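Local coordinates for DNA/pantothenate metabolism flavoprotein (Streptomyces sparsogenes DSM 40356, PDB 7CFU) that binds flavin mononucleotide and, as an FMN-dependent cysteine decarboxylase, probably carries out the oxidative decarboxylation of a cysteine residue in a peptide during biosynthesis, at residues L24-C29 with V35-V40; N41-G46 with G185-A190. All blocks are in the same frame, centred on the assembly; numbering follows the deposited sequence.

Contact 1 (L24-C29 with V35-V40); sequences LLWGVC and VAVPHV. With FMN (flavin mononucleotide), chain Y.
W26, in strand 23-28, drives the far end of its indole against the first turn of helix 37-48. With CG anti to the backbone N (chi1 180°), the ring is carried straight out from the strand, and CH2 stops 3.4 Å from V37 O, which sits at the ring edge near its plane. The same CH2 lies 3.6 Å from V37 CG1, the valine side chain running antiparallel to the indole, and V40 CG1 comes up obliquely to it at 3.7 Å. V37 and V40, one turn apart, thus hold the outer corner of the indole between them, while NE1 is satisfied by a hydrogen bond to L105 O on strand 101-107. I53 and T55 of strand 52-57 also touch the W26 side chain. Two residues on, V28 meets the helix more lightly: its CG2 is 4.0 Å from V37 CG2. That V37 methyl touches both V28 and W26 CZ2, while CG1 meets the indole alone. No hydrogen bond crosses this buried contact, which is mainly apolar packing, with the V37 carbonyl oxygen set against the ring edge. Just past the strand, C29 turns to the cofactor, its CB 3.6 Å from FMN O2P. Strand, phosphate-side loop and helix form the first half of a right-handed beta-alpha-beta crossover, as is usual at the nucleotide end of a Rossmann-like flavoprotein sheet.

Contact 2 (N41-G46 with G185-A190); sequences NAWLRG and GDFQSA
W43 and Q188 carry most of this contact, a surface meeting of two helices, 37-48 and 187-199, that pack beside the parallel sheet of the alpha/beta flavoprotein fold. The Q188 amide lies nearly flat on one face of the indole, the two planes 14° apart, with CD 3.6 Å from W43 NE1. Its chain is extended beyond CG and runs across the ring, so the aliphatic part stacks as well: CG stands 4.0 Å from the centroid of the six-membered ring in a CH-pi contact, and CB is 3.6 Å from W43 CZ2. W43 reaches this position with CG anti to its own backbone N (chi1 171°), which swings the indole out toward the other helix. F187 adds a T-shaped stack, its edge directed at the W43 face with planes at 80° and centroids 5.9 Å apart. Replacing W43 by alanine is likely to leave the Q188 amide without the flat surface it lies on, and so freer to turn, and F187 without its aromatic partner. V48, from helix 37-48, also touches the W43 side chain. The closest atoms of the aromatic pair are W43 CZ3 and F187 CE1, 4.2 Å apart.

Helix 37-48 is common to both contacts: its first turn presses on strand 23-28 in contact 1, and its next turns meet the C-terminal helix 187-199 in contact 2. The two centres are 9 Å apart and the packing is continuous. V40 links them directly, turning CG1 inward to the strand and CG2 to F187 CZ at 3.7 Å. L44 adds a second join, its CD1 lying 3.7 Å from L24 CD2 beside the W26 ring. Contact 1 runs down to the cofactor through C29, a member of the FMN pocket, whereas contact 2 is more remote, the F187 side chain being about 14 Å from a bound FMN.

Contact 1 (L24-C29 with V35-V40)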
loop_
_atom_site.group_PDB
_atom_site.type_symbol
_atom_site.label_atom_id
_atom_site.label_comp_id
_atom_site.label_asym_id
_atom_site.label_seq_id
_atom_site.Cartn_x
_atom_site.Cartn_y
_atom_site.Cartn_z
ATOM N N LEU A 24 37.521 -8.391 8.743
ATOM C CA LEU A 24 36.884 -7.795 9.911
ATOM C C LEU A 24 35.379 -7.707 9.688
ATOM O O LEU A 24 34.922 -7.013 8.774
ATOM C CB LEU A 24 37.474 -6.413 10.194
ATOM C CG LEU A 24 36.808 -5.558 11.264
ATOM C CD1 LEU A 24 36.885 -6.256 12.608
ATOM C CD2 LEU A 24 37.498 -4.215 11.335
ATOM N N LEU A 25 34.613 -8.414 10.517
ATOM C CA LEU A 25 33.160 -8.296 10.544
ATOM C C LEU A 25 32.767 -7.350 11.672
ATOM O O LEU A 25 33.179 -7.539 12.821
ATOM C CB LEU A 25 32.498 -9.662 10.728
ATOM C CG LEU A 25 30.970 -9.697 10.621
ATOM C CD1 LEU A 25 30.495 -9.206 9.267
ATOM C CD2 LEU A 25 30.464 -11.098 10.893
ATOM N N TRP A 26 31.951 -6.353 11.347
ATOM C CA TRP A 26 31.687 -5.214 12.223
ATOM C C TRP A 26 30.181 -5.056 12.428
ATOM O O TRP A 26 29.465 -4.664 11.501
ATOM C CB TRP A 26 32.307 -3.960 11.615
ATOM C CG TRP A 26 32.137 -2.695 12.365
ATOM C CD1 TRP A 26 31.528 -2.516 13.573
ATOM C CD2 TRP A 26 32.569 -1.400 11.936
ATOM N NE1 TRP A 26 31.551 -1.183 13.920
ATOM C CE2 TRP A 26 32.193 -0.480 12.935
ATOM C CE3 TRP A 26 33.248 -0.932 10.809
ATOM C CZ2 TRP A 26 32.473 0.877 12.841
ATOM C CZ3 TRP A 26 33.524 0.415 10.717
ATOM C CH2 TRP A 26 33.138 1.305 11.726
ATOM N N GLY A 27 29.701 -5.340 13.638
ATOM C CA GLY A 27 28.285 -5.165 13.961
ATOM C C GLY A 27 27.992 -3.807 14.581
ATOM O O GLY A 27 28.726 -3.336 15.448
ATOM N N VAL A 28 26.870 -3.206 14.170
ATOM C CA VAL A 28 26.486 -1.863 14.605
ATOM C C VAL A 28 25.100 -1.936 15.235
ATOM O O VAL A 28 24.141 -2.379 14.593
ATOM C CB VAL A 28 26.492 -0.843 13.451
ATOM C CG1 VAL A 28 26.101 0.532 13.966
ATOM C CG2 VAL A 28 27.853 -0.771 12.773
ATOM N N CYS A 29 24.992 -1.494 16.485
ATOM C CA CYS A 29 23.715 -1.488 17.187
ATOM C C CYS A 29 23.170 -0.064 17.269
ATOM O O CYS A 29 23.865 0.914 16.988
ATOM C CB CYS A 29 23.870 -2.090 18.585
ATOM S SG CYS A 29 24.550 -3.760 18.596
ATOM N N VAL A 35 27.036 7.261 15.338
ATOM C CA VAL A 35 27.543 8.381 14.548
ATOM C C VAL A 35 29.057 8.322 14.398
ATOM O O VAL A 35 29.615 9.012 13.541
ATOM C CB VAL A 35 27.124 9.744 15.151
ATOM C CG1 VAL A 35 25.637 9.877 15.179
ATOM C CG2 VAL A 35 27.703 9.927 16.555
ATOM N N ALA A 36 29.740 7.525 15.221
ATOM C CA ALA A 36 31.186 7.389 15.124
ATOM C C ALA A 36 31.636 6.408 14.044
ATOM O O ALA A 36 32.842 6.294 13.807
ATOM C CB ALA A 36 31.756 6.960 16.478
ATOM N N VAL A 37 30.711 5.707 13.380
ATOM C CA VAL A 37 31.113 4.678 12.411
ATOM C C VAL A 37 31.990 5.236 11.298
ATOM O O VAL A 37 33.006 4.602 10.965
ATOM C CB VAL A 37 29.876 3.932 11.888
ATOM C CG1 VAL A 37 30.216 3.154 10.629
ATOM C CG2 VAL A 37 29.343 2.978 12.938
ATOM N N PRO A 38 31.682 6.383 10.673
ATOM C CA PRO A 38 32.605 6.897 9.639
ATOM C C PRO A 38 34.008 7.154 10.165
ATOM O O PRO A 38 34.991 6.766 9.518
ATOM C CB PRO A 38 31.917 8.190 9.174
ATOM C CG PRO A 38 30.471 7.968 9.466
ATOM C CD PRO A 38 30.450 7.193 10.750
ATOM N N HIS A 39 34.122 7.789 11.335
ATOM C CA HIS A 39 35.426 8.047 11.939
ATOM C C HIS A 39 36.175 6.748 12.239
ATOM O O HIS A 39 37.375 6.629 11.959
ATOM C CB HIS A 39 35.238 8.875 13.210
ATOM C CG HIS A 39 36.518 9.334 13.828
ATOM N ND1 HIS A 39 37.239 8.559 14.712
ATOM C CD2 HIS A 39 37.205 10.495 13.698
ATOM C CE1 HIS A 39 38.316 9.219 15.095
ATOM N NE2 HIS A 39 38.320 10.397 14.494
ATOM N N VAL A 40 35.486 5.762 12.822
ATOM C CA VAL A 40 36.137 4.486 13.122
ATOM C C VAL A 40 36.553 3.783 11.836
ATOM O O VAL A 40 37.613 3.149 11.770
ATOM C CB VAL A 40 35.214 3.601 13.982
ATOM C CG1 VAL A 40 35.822 2.217 14.174
ATOM C CG2 VAL A 40 34.962 4.256 15.330
HETATM N N1 FMN Y . 20.614 2.043 23.997
HETATM C C2 FMN Y . 21.836 1.788 24.570
HETATM O O2 FMN Y . 21.978 0.772 25.233
HETATM N N3 FMN Y . 22.895 2.652 24.384
HETATM C C4 FMN Y . 22.721 3.797 23.634
HETATM O O4 FMN Y . 23.663 4.573 23.479
HETATM C C4A FMN Y . 21.482 4.066 23.066
HETATM N N5 FMN Y . 21.294 5.199 22.306
HETATM C C5A FMN Y . 20.067 5.447 21.724
HETATM C C6 FMN Y . 19.895 6.593 20.966
HETATM C C7 FMN Y . 18.665 6.851 20.380
HETATM C C7M FMN Y . 18.480 8.096 19.550
HETATM C C8 FMN Y . 17.604 5.972 20.564
HETATM C C8M FMN Y . 16.271 6.280 19.924
HETATM C C9 FMN Y . 17.773 4.821 21.332
HETATM C C9A FMN Y . 19.009 4.561 21.914
HETATM N N10 FMN Y . 19.202 3.429 22.691
HETATM C C10 FMN Y . 20.433 3.178 23.247
HETATM C "C1'" FMN Y . 18.094 2.452 22.904
HETATM C "C2'" FMN Y . 18.261 1.319 21.905
HETATM O "O2'" FMN Y . 18.268 1.835 20.582
HETATM C "C3'" FMN Y . 17.163 0.280 22.133
HETATM O "O3'" FMN Y . 17.403 -0.391 23.353
HETATM C "C4'" FMN Y . 17.029 -0.715 20.970
HETATM O "O4'" FMN Y . 15.969 -1.616 21.238
HETATM C "C5'" FMN Y . 18.313 -1.497 20.759
HETATM O "O5'" FMN Y . 18.217 -2.226 19.550
HETATM P P FMN Y . 19.441 -3.124 19.032
HETATM O O1P FMN Y . 18.886 -4.340 18.328
HETATM O O2P FMN Y . 20.292 -2.257 18.168
HETATM O O3P FMN Y . 20.295 -3.629 20.180
#

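Contact 2 (N41-G46 with G185-A190)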
loop_
_atom_site.group_PDB
_atom_site.type_symbol
_atom_site.label_atom_id
_atom_site.label_comp_id
_atom_site.label_asym_id
_atom_site.label_seq_id
_atom_site.Cartn_x
_atom_site.Cartn_y
_atom_site.Cartn_z
ATOM N N ASN A 41 35.732 3.890 10.793
ATOM C CA ASN A 41 36.063 3.248 9.526
ATOM C C ASN A 41 37.323 3.848 8.917
ATOM O O ASN A 41 38.194 3.118 8.435
ATOM C CB ASN A 41 34.879 3.357 8.567
ATOM C CG ASN A 41 35.134 2.658 7.254
ATOM O OD1 ASN A 41 35.259 1.433 7.210
ATOM N ND2 ASN A 41 35.184 3.422 6.171
ATOM N N ALA A 42 37.454 5.178 8.967
ATOM C CA ALA A 42 38.659 5.835 8.465
ATOM C C ALA A 42 39.892 5.416 9.261
ATOM O O ALA A 42 40.967 5.214 8.685
ATOM C CB ALA A 42 38.489 7.353 8.509
ATOM N N TRP A 43 39.759 5.293 10.586
ATOM C CA TRP A 43 40.875 4.819 11.403
ATOM C C TRP A 43 41.265 3.396 11.032
ATOM O O TRP A 43 42.455 3.072 10.947
ATOM C CB TRP A 43 40.523 4.893 12.888
ATOM C CG TRP A 43 41.543 4.230 13.771
ATOM C CD1 TRP A 43 42.768 4.722 14.114
ATOM C CD2 TRP A 43 41.433 2.950 14.410
ATOM N NE1 TRP A 43 43.423 3.835 14.935
ATOM C CE2 TRP A 43 42.627 2.738 15.128
ATOM C CE3 TRP A 43 40.440 1.967 14.449
ATOM C CZ2 TRP A 43 42.854 1.584 15.878
ATOM C CZ3 TRP A 43 40.670 0.820 15.195
ATOM C CH2 TRP A 43 41.868 0.637 15.897
ATOM N N LEU A 44 40.273 2.529 10.817
ATOM C CA LEU A 44 40.556 1.143 10.469
ATOM C C LEU A 44 41.266 1.048 9.124
ATOM O O LEU A 44 42.180 0.235 8.951
ATOM C CB LEU A 44 39.257 0.335 10.453
ATOM C CG LEU A 44 38.672 -0.054 11.812
ATOM C CD1 LEU A 44 37.216 -0.502 11.676
ATOM C CD2 LEU A 44 39.509 -1.142 12.446
ATOM N N ARG A 45 40.858 1.865 8.156
ATOM C CA ARG A 45 41.448 1.774 6.825
ATOM C C ARG A 45 42.738 2.582 6.713
ATOM O O ARG A 45 43.760 2.064 6.248
ATOM C CB ARG A 45 40.437 2.229 5.779
ATOM C CG ARG A 45 39.290 1.272 5.628
ATOM C CD ARG A 45 38.389 1.653 4.481
ATOM N NE ARG A 45 37.406 0.603 4.262
ATOM C CZ ARG A 45 37.640 -0.470 3.516
ATOM N NH1 ARG A 45 38.820 -0.617 2.922
ATOM N NH2 ARG A 45 36.703 -1.398 3.366
ATOM N N GLY A 46 42.711 3.848 7.145
ATOM C CA GLY A 46 43.825 4.750 6.910
ATOM C C GLY A 46 44.963 4.646 7.901
ATOM O O GLY A 46 46.073 5.091 7.594
ATOM N N GLY A 185 34.497 3.663 24.773
ATOM C CA GLY A 185 35.733 3.512 25.512
ATOM C C GLY A 185 36.934 3.487 24.591
ATOM O O GLY A 185 36.862 3.856 23.417
ATOM N N ASP A 186 38.057 3.015 25.135
ATOM C CA ASP A 186 39.316 2.968 24.392
ATOM C C ASP A 186 39.385 1.646 23.641
ATOM O O ASP A 186 40.017 0.678 24.063
ATOM C CB ASP A 186 40.509 3.160 25.321
ATOM C CG ASP A 186 40.580 4.565 25.895
ATOM O OD1 ASP A 186 40.358 5.527 25.124
ATOM O OD2 ASP A 186 40.868 4.707 27.105
ATOM N N PHE A 187 38.747 1.637 22.471
ATOM C CA PHE A 187 38.623 0.422 21.686
ATOM C C PHE A 187 39.830 0.164 20.802
ATOM O O PHE A 187 40.036 -0.984 20.388
ATOM C CB PHE A 187 37.369 0.491 20.804
ATOM C CG PHE A 187 37.344 1.680 19.877
ATOM C CD1 PHE A 187 38.000 1.642 18.652
ATOM C CD2 PHE A 187 36.661 2.833 20.226
ATOM C CE1 PHE A 187 37.981 2.735 17.802
ATOM C CE2 PHE A 187 36.636 3.927 19.375
ATOM C CZ PHE A 187 37.298 3.880 18.166
ATOM N N GLN A 188 40.619 1.202 20.495
ATOM C CA GLN A 188 41.713 1.050 19.537
ATOM C C GLN A 188 42.693 -0.033 19.974
ATOM O O GLN A 188 43.134 -0.849 19.156
ATOM C CB GLN A 188 42.427 2.385 19.336
ATOM C CG GLN A 188 41.526 3.468 18.772
ATOM C CD GLN A 188 42.306 4.643 18.209
ATOM O OE1 GLN A 188 43.520 4.741 18.393
ATOM N NE2 GLN A 188 41.609 5.542 17.519
ATOM N N SER A 189 43.035 -0.064 21.261
ATOM C CA SER A 189 43.948 -1.084 21.762
ATOM C C SER A 189 43.336 -2.479 21.652
ATOM O O SER A 189 44.012 -3.435 21.247
ATOM C CB SER A 189 44.318 -0.769 23.212
ATOM O OG SER A 189 45.080 -1.812 23.791
ATOM N N ALA A 190 42.055 -2.614 22.008
ATOM C CA ALA A 190 41.405 -3.921 21.955
ATOM C C ALA A 190 41.283 -4.432 20.526
ATOM O O ALA A 190 41.514 -5.616 20.264
ATOM C CB ALA A 190 40.027 -3.846 22.613
#